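Local coordinates for protein argininosuccinate lyase (Chelativorans sp., PDB 6RXA) that acts as a C-N lyase (EDDS lyase) of the aspartase/fumarase superfamily and probably also splits argininosuccinate into fumarate and L-arginine, at residues A[45-50]-A[86-91]; A[52-55]-A[59-62]; A[93-96]-A[102-105]. The protein carries 2 engineered substitutions. One frame throughout, in Å; residues are numbered along the deposited sequence.

Contact 1. Residues A[45-50]-A[86-91]; sequences QIHRAH and RTYLPY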
loop_
_atom_site.group_PDB
_atom_site.type_symbol
_atom_site.label_atom_id
_atom_site.label_comp_id
_atom_site.label_asym_id
_atom_site.label_seq_id
_atom_site.Cartn_x
_atom_site.Cartn_y
_atom_site.Cartn_z
ATOM N N GLN A 45 33.845 9.214 -1.443
ATOM C CA GLN A 45 34.348 9.497 -0.106
ATOM C C GLN A 45 34.673 8.207 0.634
ATOM O O GLN A 45 35.689 8.127 1.339
ATOM C CB GLN A 45 33.324 10.320 0.669
ATOM C CG GLN A 45 33.200 11.742 0.161
ATOM C CD GLN A 45 34.493 12.528 0.294
ATOM O OE1 GLN A 45 34.922 12.854 1.402
ATOM N NE2 GLN A 45 35.122 12.834 -0.839
ATOM N N ILE A 46 33.832 7.184 0.476
ATOM C CA ILE A 46 34.094 5.896 1.118
ATOM C C ILE A 46 35.406 5.298 0.627
ATOM O O ILE A 46 36.184 4.754 1.419
ATOM C CB ILE A 46 32.895 4.951 0.918
ATOM C CG1 ILE A 46 31.695 5.480 1.712
ATOM C CG2 ILE A 46 33.271 3.523 1.280
ATOM C CD1 ILE A 46 30.378 4.815 1.318
ATOM N N HIS A 47 35.677 5.381 -0.677
ATOM C CA HIS A 47 36.945 4.851 -1.173
ATOM C C HIS A 47 38.116 5.512 -0.459
ATOM O O HIS A 47 39.088 4.849 -0.078
ATOM C CB HIS A 47 37.095 5.085 -2.675
ATOM C CG HIS A 47 36.014 4.474 -3.500
ATOM N ND1 HIS A 47 35.374 3.308 -3.148
ATOM C CD2 HIS A 47 35.445 4.882 -4.660
ATOM C CE1 HIS A 47 34.459 3.021 -4.056
ATOM N NE2 HIS A 47 34.478 3.963 -4.980
ATOM N N ARG A 48 38.050 6.832 -0.289
ATOM C CA ARG A 48 39.131 7.552 0.374
ATOM C C ARG A 48 39.249 7.129 1.833
ATOM O O ARG A 48 40.356 6.873 2.322
ATOM C CB ARG A 48 38.887 9.054 0.247
ATOM C CG ARG A 48 39.072 9.569 -1.171
ATOM C CD ARG A 48 38.741 11.044 -1.284
ATOM N NE ARG A 48 39.113 11.565 -2.599
ATOM C CZ ARG A 48 38.403 11.376 -3.709
ATOM N NH1 ARG A 48 37.283 10.676 -3.679
ATOM N NH2 ARG A 48 38.819 11.890 -4.857
ATOM N N ALA A 49 38.125 7.058 2.546
ATOM C CA ALA A 49 38.178 6.684 3.957
ATOM C C ALA A 49 38.681 5.257 4.136
ATOM O O ALA A 49 39.476 4.979 5.049
ATOM C CB ALA A 49 36.802 6.843 4.602
ATOM N N HIS A 50 38.212 4.334 3.297
ATOM C CA HIS A 50 38.663 2.952 3.397
ATOM C C HIS A 50 40.163 2.864 3.161
ATOM O O HIS A 50 40.887 2.202 3.918
ATOM C CB HIS A 50 37.893 2.101 2.391
ATOM C CG HIS A 50 38.233 0.652 2.459
ATOM N ND1 HIS A 50 37.810 -0.161 3.491
ATOM C CD2 HIS A 50 38.955 -0.131 1.627
ATOM C CE1 HIS A 50 38.265 -1.386 3.286
ATOM N NE2 HIS A 50 38.967 -1.393 2.169
ATOM N N ARG A 86 29.935 5.439 -12.647
ATOM C CA ARG A 86 29.362 5.755 -11.339
ATOM C C ARG A 86 28.932 4.531 -10.538
ATOM O O ARG A 86 28.436 4.699 -9.421
ATOM C CB ARG A 86 28.205 6.747 -11.481
ATOM C CG ARG A 86 28.677 8.081 -12.011
ATOM C CD ARG A 86 27.533 9.040 -12.294
ATOM N NE ARG A 86 28.037 10.192 -13.025
ATOM C CZ ARG A 86 27.281 11.125 -13.588
ATOM N NH1 ARG A 86 25.960 11.058 -13.497
ATOM N NH2 ARG A 86 27.862 12.124 -14.240
ATOM N N THR A 87 29.103 3.318 -11.067
ATOM C CA THR A 87 28.953 2.083 -10.307
ATOM C C THR A 87 30.333 1.467 -10.086
ATOM O O THR A 87 31.304 1.831 -10.756
ATOM C CB THR A 87 28.010 1.094 -10.996
ATOM O OG1 THR A 87 28.482 0.788 -12.307
ATOM C CG2 THR A 87 26.593 1.689 -11.089
ATOM N N TYR A 88 30.411 0.523 -9.141
ATOM C CA TYR A 88 31.698 0.202 -8.528
ATOM C C TYR A 88 32.674 -0.467 -9.504
ATOM O O TYR A 88 33.801 0.001 -9.683
ATOM C CB TYR A 88 31.544 -0.651 -7.255
ATOM C CG TYR A 88 32.926 -0.922 -6.751
ATOM C CD1 TYR A 88 33.662 0.102 -6.161
ATOM C CD2 TYR A 88 33.544 -2.144 -6.962
ATOM C CE1 TYR A 88 34.962 -0.093 -5.774
ATOM C CE2 TYR A 88 34.861 -2.347 -6.570
ATOM C CZ TYR A 88 35.552 -1.314 -5.971
ATOM O OH TYR A 88 36.863 -1.479 -5.577
ATOM N N LEU A 89 32.311 -1.616 -10.071
ATOM C CA LEU A 89 33.291 -2.323 -10.893
ATOM C C LEU A 89 33.740 -1.488 -12.083
ATOM O O LEU A 89 34.948 -1.470 -12.372
ATOM C CB LEU A 89 32.796 -3.718 -11.292
ATOM C CG LEU A 89 32.816 -4.746 -10.156
ATOM C CD1 LEU A 89 32.195 -6.063 -10.607
ATOM C CD2 LEU A 89 34.243 -4.981 -9.653
ATOM N N PRO A 90 32.857 -0.770 -12.789
ATOM C CA PRO A 90 33.344 0.156 -13.826
ATOM C C PRO A 90 34.310 1.205 -13.300
ATOM O O PRO A 90 35.302 1.538 -13.969
ATOM C CB PRO A 90 32.049 0.770 -14.379
ATOM C CG PRO A 90 31.025 -0.332 -14.188
ATOM C CD PRO A 90 31.396 -0.966 -12.854
ATOM N N TYR A 91 34.036 1.745 -12.112
ATOM C CA TYR A 91 34.910 2.750 -11.522
ATOM C C TYR A 91 36.272 2.161 -11.187
ATOM O O TYR A 91 37.312 2.764 -11.485
ATOM C CB TYR A 91 34.222 3.310 -10.275
ATOM C CG TYR A 91 34.988 4.395 -9.580
ATOM C CD1 TYR A 91 36.007 4.090 -8.693
ATOM C CD2 TYR A 91 34.685 5.726 -9.803
ATOM C CE1 TYR A 91 36.719 5.086 -8.048
ATOM C CE2 TYR A 91 35.390 6.735 -9.161
ATOM C CZ TYR A 91 36.405 6.402 -8.282
ATOM O OH TYR A 91 37.115 7.387 -7.640
#
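The imidazole of His47 projects from helix 35-56 into the angle between two tyrosine rings, Tyr88 and Tyr91, carried on the first turn of helix 88-99. All direct touching between the two segments is aromatic. One corner of the imidazole, CE1, comes within 3.6 Å of Tyr88 CE1 and lies near the plane of that phenol ring, at its edge. Another corner, CD2, approaches Tyr91 CE1, also at 3.6 Å. Neither pair is a regular stack or a T-shape: the His47 plane is inclined by 59° to the Tyr88 ring and by 35° to the Tyr91 ring, with ring centroids 5.6 and 5.1 Å apart. Both tyrosines hold CG anti to the backbone N, and with the rings so placed Tyr88 CE1 and Tyr91 CE1 meet different atoms of the imidazole, CE1 and CD2. The side chains of His47 and Tyr91 run past each other in opposite directions. The backbones themselves stay well apart, with 10.2 Å between His47 CA and Tyr88 CA, the nearest such pair.

The result is a buried aromatic cluster tying two helices of the small helical region that lies far from the chain's centre. No hydrogen bond crosses it; the polar ends of the rings are fixed from outside. His47 ND1 pairs with Arg110 NH1 and, since a guanidinium can only donate, serves as the acceptor. Tyr88 OH bonds Glu92. Tyr91 OH hydrogen-bonds Asp76 OD1, while Asp76 OD2 forms a salt bridge with Arg48 NH2.

Other side chains pack around the cluster: Leu72 of helix 62-79 touches both His47 and Tyr91, and the His107 ring stacks on Tyr88.

Contact 2. Residues A[52-55]-A[59-62]; sequences VMLT and ILTV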
loop_
_atom_site.group_PDB
_atom_site.type_symbol
_atom_site.label_atom_id
_atom_site.label_comp_id
_atom_site.label_asym_id
_atom_site.label_seq_id
_atom_site.Cartn_x
_atom_site.Cartn_y
_atom_site.Cartn_z
ATOM N N VAL A 52 42.475 5.284 3.476
ATOM C CA VAL A 52 43.177 5.888 4.610
ATOM C C VAL A 52 43.252 4.909 5.779
ATOM O O VAL A 52 44.316 4.715 6.380
ATOM C CB VAL A 52 42.509 7.218 5.008
ATOM C CG1 VAL A 52 43.062 7.719 6.330
ATOM C CG2 VAL A 52 42.708 8.250 3.913
ATOM N N MET A 53 42.136 4.260 6.096
ATOM C CA MET A 53 42.138 3.270 7.171
ATOM C C MET A 53 43.092 2.123 6.867
ATOM O O MET A 53 43.829 1.678 7.751
ATOM C CB MET A 53 40.714 2.762 7.416
ATOM C CG MET A 53 40.598 1.699 8.508
ATOM S SD MET A 53 40.870 0.029 7.878
ATOM C CE MET A 53 39.480 -0.153 6.764
ATOM N N LEU A 54 43.087 1.615 5.631
ATOM C CA LEU A 54 44.005 0.531 5.301
ATOM C C LEU A 54 45.445 0.972 5.488
ATOM O O LEU A 54 46.310 0.157 5.830
ATOM C CB LEU A 54 43.827 0.074 3.862
ATOM C CG LEU A 54 42.528 -0.597 3.458
ATOM C CD1 LEU A 54 42.574 -0.971 1.991
ATOM C CD2 LEU A 54 42.281 -1.832 4.302
ATOM N N THR A 55 45.720 2.259 5.256
ATOM C CA THR A 55 47.067 2.786 5.442
ATOM C C THR A 55 47.431 2.827 6.923
ATOM O O THR A 55 48.523 2.398 7.314
ATOM C CB THR A 55 47.160 4.182 4.837
ATOM O OG1 THR A 55 46.628 4.159 3.512
ATOM C CG2 THR A 55 48.634 4.620 4.751
ATOM N N ILE A 59 48.035 -2.150 5.916
ATOM C CA ILE A 59 47.655 -3.023 4.810
ATOM C C ILE A 59 48.139 -2.439 3.491
ATOM O O ILE A 59 48.582 -3.170 2.595
ATOM C CB ILE A 59 46.135 -3.265 4.840
ATOM C CG1 ILE A 59 45.783 -4.058 6.106
ATOM C CG2 ILE A 59 45.679 -3.991 3.601
ATOM C CD1 ILE A 59 44.305 -4.145 6.397
ATOM N N LEU A 60 48.078 -1.119 3.354
ATOM C CA LEU A 60 48.669 -0.414 2.231
ATOM C C LEU A 60 49.843 0.404 2.737
ATOM O O LEU A 60 49.796 0.951 3.844
ATOM C CB LEU A 60 47.681 0.563 1.589
ATOM C CG LEU A 60 46.397 -0.018 1.011
ATOM C CD1 LEU A 60 45.503 1.126 0.526
ATOM C CD2 LEU A 60 46.674 -0.986 -0.124
ATOM N N THR A 61 50.889 0.503 1.922
ATOM C CA THR A 61 51.947 1.452 2.202
ATOM C C THR A 61 51.472 2.870 1.886
ATOM O O THR A 61 50.504 3.082 1.151
ATOM C CB THR A 61 53.173 1.143 1.342
ATOM O OG1 THR A 61 52.857 1.362 -0.038
ATOM C CG2 THR A 61 53.605 -0.300 1.524
ATOM N N VAL A 62 52.173 3.857 2.446
ATOM C CA VAL A 62 51.863 5.245 2.114
ATOM C C VAL A 62 52.006 5.472 0.614
ATOM O O VAL A 62 51.240 6.232 0.009
ATOM C CB VAL A 62 52.733 6.211 2.939
ATOM C CG1 VAL A 62 52.519 7.643 2.482
ATOM C CG2 VAL A 62 52.405 6.081 4.413
#
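With CG anti to its carbonyl carbon (chi1 -66°) and CD1 anti to CA, Leu54 stands extended from the last turns of helix 35-56, and its two branches are divided between Ile59 and Leu60. CD2 of Leu54 meets the tip of Ile59, CD1, at 3.7 Å. CB and CD1 serve Leu60 instead, where Leu54 CB lies 3.8 Å from Leu60 CG.

The same residue anchors the backbone, for Leu54 O accepts two amides. Ile59 N donates to it over 2.9 Å from nearly along the C=O axis (163°), although the N-H...O angle is far from straight. Leu60 N is longer, 3.3 Å from Leu54 O, and comes from above the carbonyl plane, yet its N-H points almost straight at the oxygen (166°). One carbonyl near the helix end is therefore satisfied by two successive residues of the loop. Replacing Leu54 by an alanine would probably leave Ile59 CD1 without the CD2 it packs on and strip Leu60 CD1 of its contact with Leu54 CD1, opening a gap between helix and loop.

Farther along, Thr55 CG2 lies 4.1 Å from Val62 CG2, a lighter contact made at about a right angle. Thr55 OG1 is bound to Val51 O and to Ser65 OG, the latter on the following helix. Thr61 uses OG1 to bond Glu64 N. The arrangement is a helix-loop-helix connection: two loop amides bond to a carbonyl in the last turn of helix 35-56, and Thr61 N-caps helix 62-79.

Contact 3. Residues A[93-96]-A[102-105]; sequences AALK and VAGK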
loop_
_atom_site.group_PDB
_atom_site.type_symbol
_atom_site.label_atom_id
_atom_site.label_comp_id
_atom_site.label_asym_id
_atom_site.label_seq_id
_atom_site.Cartn_x
_atom_site.Cartn_y
_atom_site.Cartn_z
ATOM N N ALA A 93 37.688 -0.340 -12.575
ATOM C CA ALA A 93 38.402 -0.644 -13.812
ATOM C C ALA A 93 38.988 0.616 -14.431
ATOM O O ALA A 93 40.111 0.596 -14.953
ATOM C CB ALA A 93 37.485 -1.377 -14.787
ATOM N N ALA A 94 38.253 1.729 -14.379
ATOM C CA ALA A 94 38.812 3.000 -14.807
ATOM C C ALA A 94 40.001 3.395 -13.937
ATOM O O ALA A 94 40.986 3.939 -14.436
ATOM C CB ALA A 94 37.737 4.088 -14.776
ATOM N N LEU A 95 39.924 3.138 -12.629
ATOM C CA LEU A 95 41.066 3.419 -11.764
ATOM C C LEU A 95 42.280 2.584 -12.175
ATOM O O LEU A 95 43.398 3.102 -12.246
ATOM C CB LEU A 95 40.692 3.170 -10.303
ATOM C CG LEU A 95 41.742 3.613 -9.282
ATOM C CD1 LEU A 95 41.896 5.127 -9.220
ATOM C CD2 LEU A 95 41.355 3.052 -7.921
ATOM N N LYS A 96 42.076 1.297 -12.469
ATOM C CA LYS A 96 43.170 0.443 -12.930
ATOM C C LYS A 96 43.764 0.964 -14.228
ATOM O O LYS A 96 44.987 0.949 -14.406
ATOM C CB LYS A 96 42.644 -0.981 -13.110
ATOM C CG LYS A 96 43.629 -1.999 -13.676
ATOM C CD LYS A 96 42.967 -3.391 -13.777
ATOM C CE LYS A 96 41.920 -3.446 -14.891
ATOM N NZ LYS A 96 40.932 -4.555 -14.703
ATOM N N VAL A 102 47.639 -1.598 -8.910
ATOM C CA VAL A 102 47.459 -1.261 -7.498
ATOM C C VAL A 102 46.049 -0.767 -7.201
ATOM O O VAL A 102 45.612 -0.790 -6.042
ATOM C CB VAL A 102 48.529 -0.236 -7.056
ATOM C CG1 VAL A 102 48.238 1.146 -7.630
ATOM C CG2 VAL A 102 48.621 -0.189 -5.529
ATOM N N ALA A 103 45.322 -0.311 -8.225
ATOM C CA ALA A 103 43.931 0.090 -8.042
ATOM C C ALA A 103 43.129 -1.000 -7.354
ATOM O O ALA A 103 42.240 -0.714 -6.545
ATOM C CB ALA A 103 43.297 0.398 -9.399
ATOM N N GLY A 104 43.409 -2.261 -7.687
ATOM C CA GLY A 104 42.660 -3.370 -7.123
ATOM C C GLY A 104 42.801 -3.504 -5.624
ATOM O O GLY A 104 41.931 -4.093 -4.967
ATOM N N LYS A 105 43.871 -2.958 -5.059
ATOM C CA LYS A 105 44.078 -3.076 -3.626
ATOM C C LYS A 105 43.111 -2.229 -2.824
ATOM O O LYS A 105 42.994 -2.441 -1.613
ATOM C CB LYS A 105 45.521 -2.705 -3.266
ATOM C CG LYS A 105 46.533 -3.724 -3.757
ATOM C CD LYS A 105 47.867 -3.581 -3.030
ATOM C CE LYS A 105 48.837 -4.674 -3.439
ATOM N NZ LYS A 105 50.066 -4.640 -2.601
#
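A 2.9 Å hydrogen bond from Lys105 N to Val102 O closes the turn that holds Ala103, the residue that faces helix 88-99. The bond has i-to-i+3 spacing, Ala103 and Gly104 have helical backbone angles, and within this turn the Ala103 CB points toward 93-96. No hydrogen bond crosses between the segments; the methyl does the work. Ala103 CB sits 3.6 Å from Leu95 CG and 3.4 Å from Lys96 N, a close fit that brings Lys96 CA and Ala103 CA to 5.0 Å.

Leu95 reaches the turn because chi2 (68°) sets CD2 anti to CA, extending that branch alongside Ala103, where Leu95 CD2 is 3.6 Å from Ala103 CB. Lys96 adds its CB at 4.0 Å from Ala103 CB; beyond it the chain bends at chi3 and its amine leads away. Leu95 also packs on Leu72 and Val75 of helix 62-79, and Lys105 NZ forms a salt bridge with Glu64. This is a small chain reversal: the link to helix 112-147 folds back so that the Ala103 methyl lies against the C-terminal half of helix 88-99, at the outer helical end of the subunit.

How the contacts relate
The three contacts mark out one helical cluster on the same side of the chain's centre. Contacts 1 and 2 share helix 35-56 with centres 16 Å apart, while contacts 1 and 3 share helix 88-99 with centres 10 Å apart. Contacts 2 and 3, 15 Å between centres, are the pair that touch: Leu60 CD2 lies 3.8 Å from Lys105 CB, and Leu54 CD1 is 3.9 Å from Lys105 O. Contact 1 alone lies near an annotated site. The side chain of Tyr88 is about 4 Å from that of Arg112 and about 8 Å from that of Ser111, residues seen to bind fumarate; contacts 2 and 3 lie away from it.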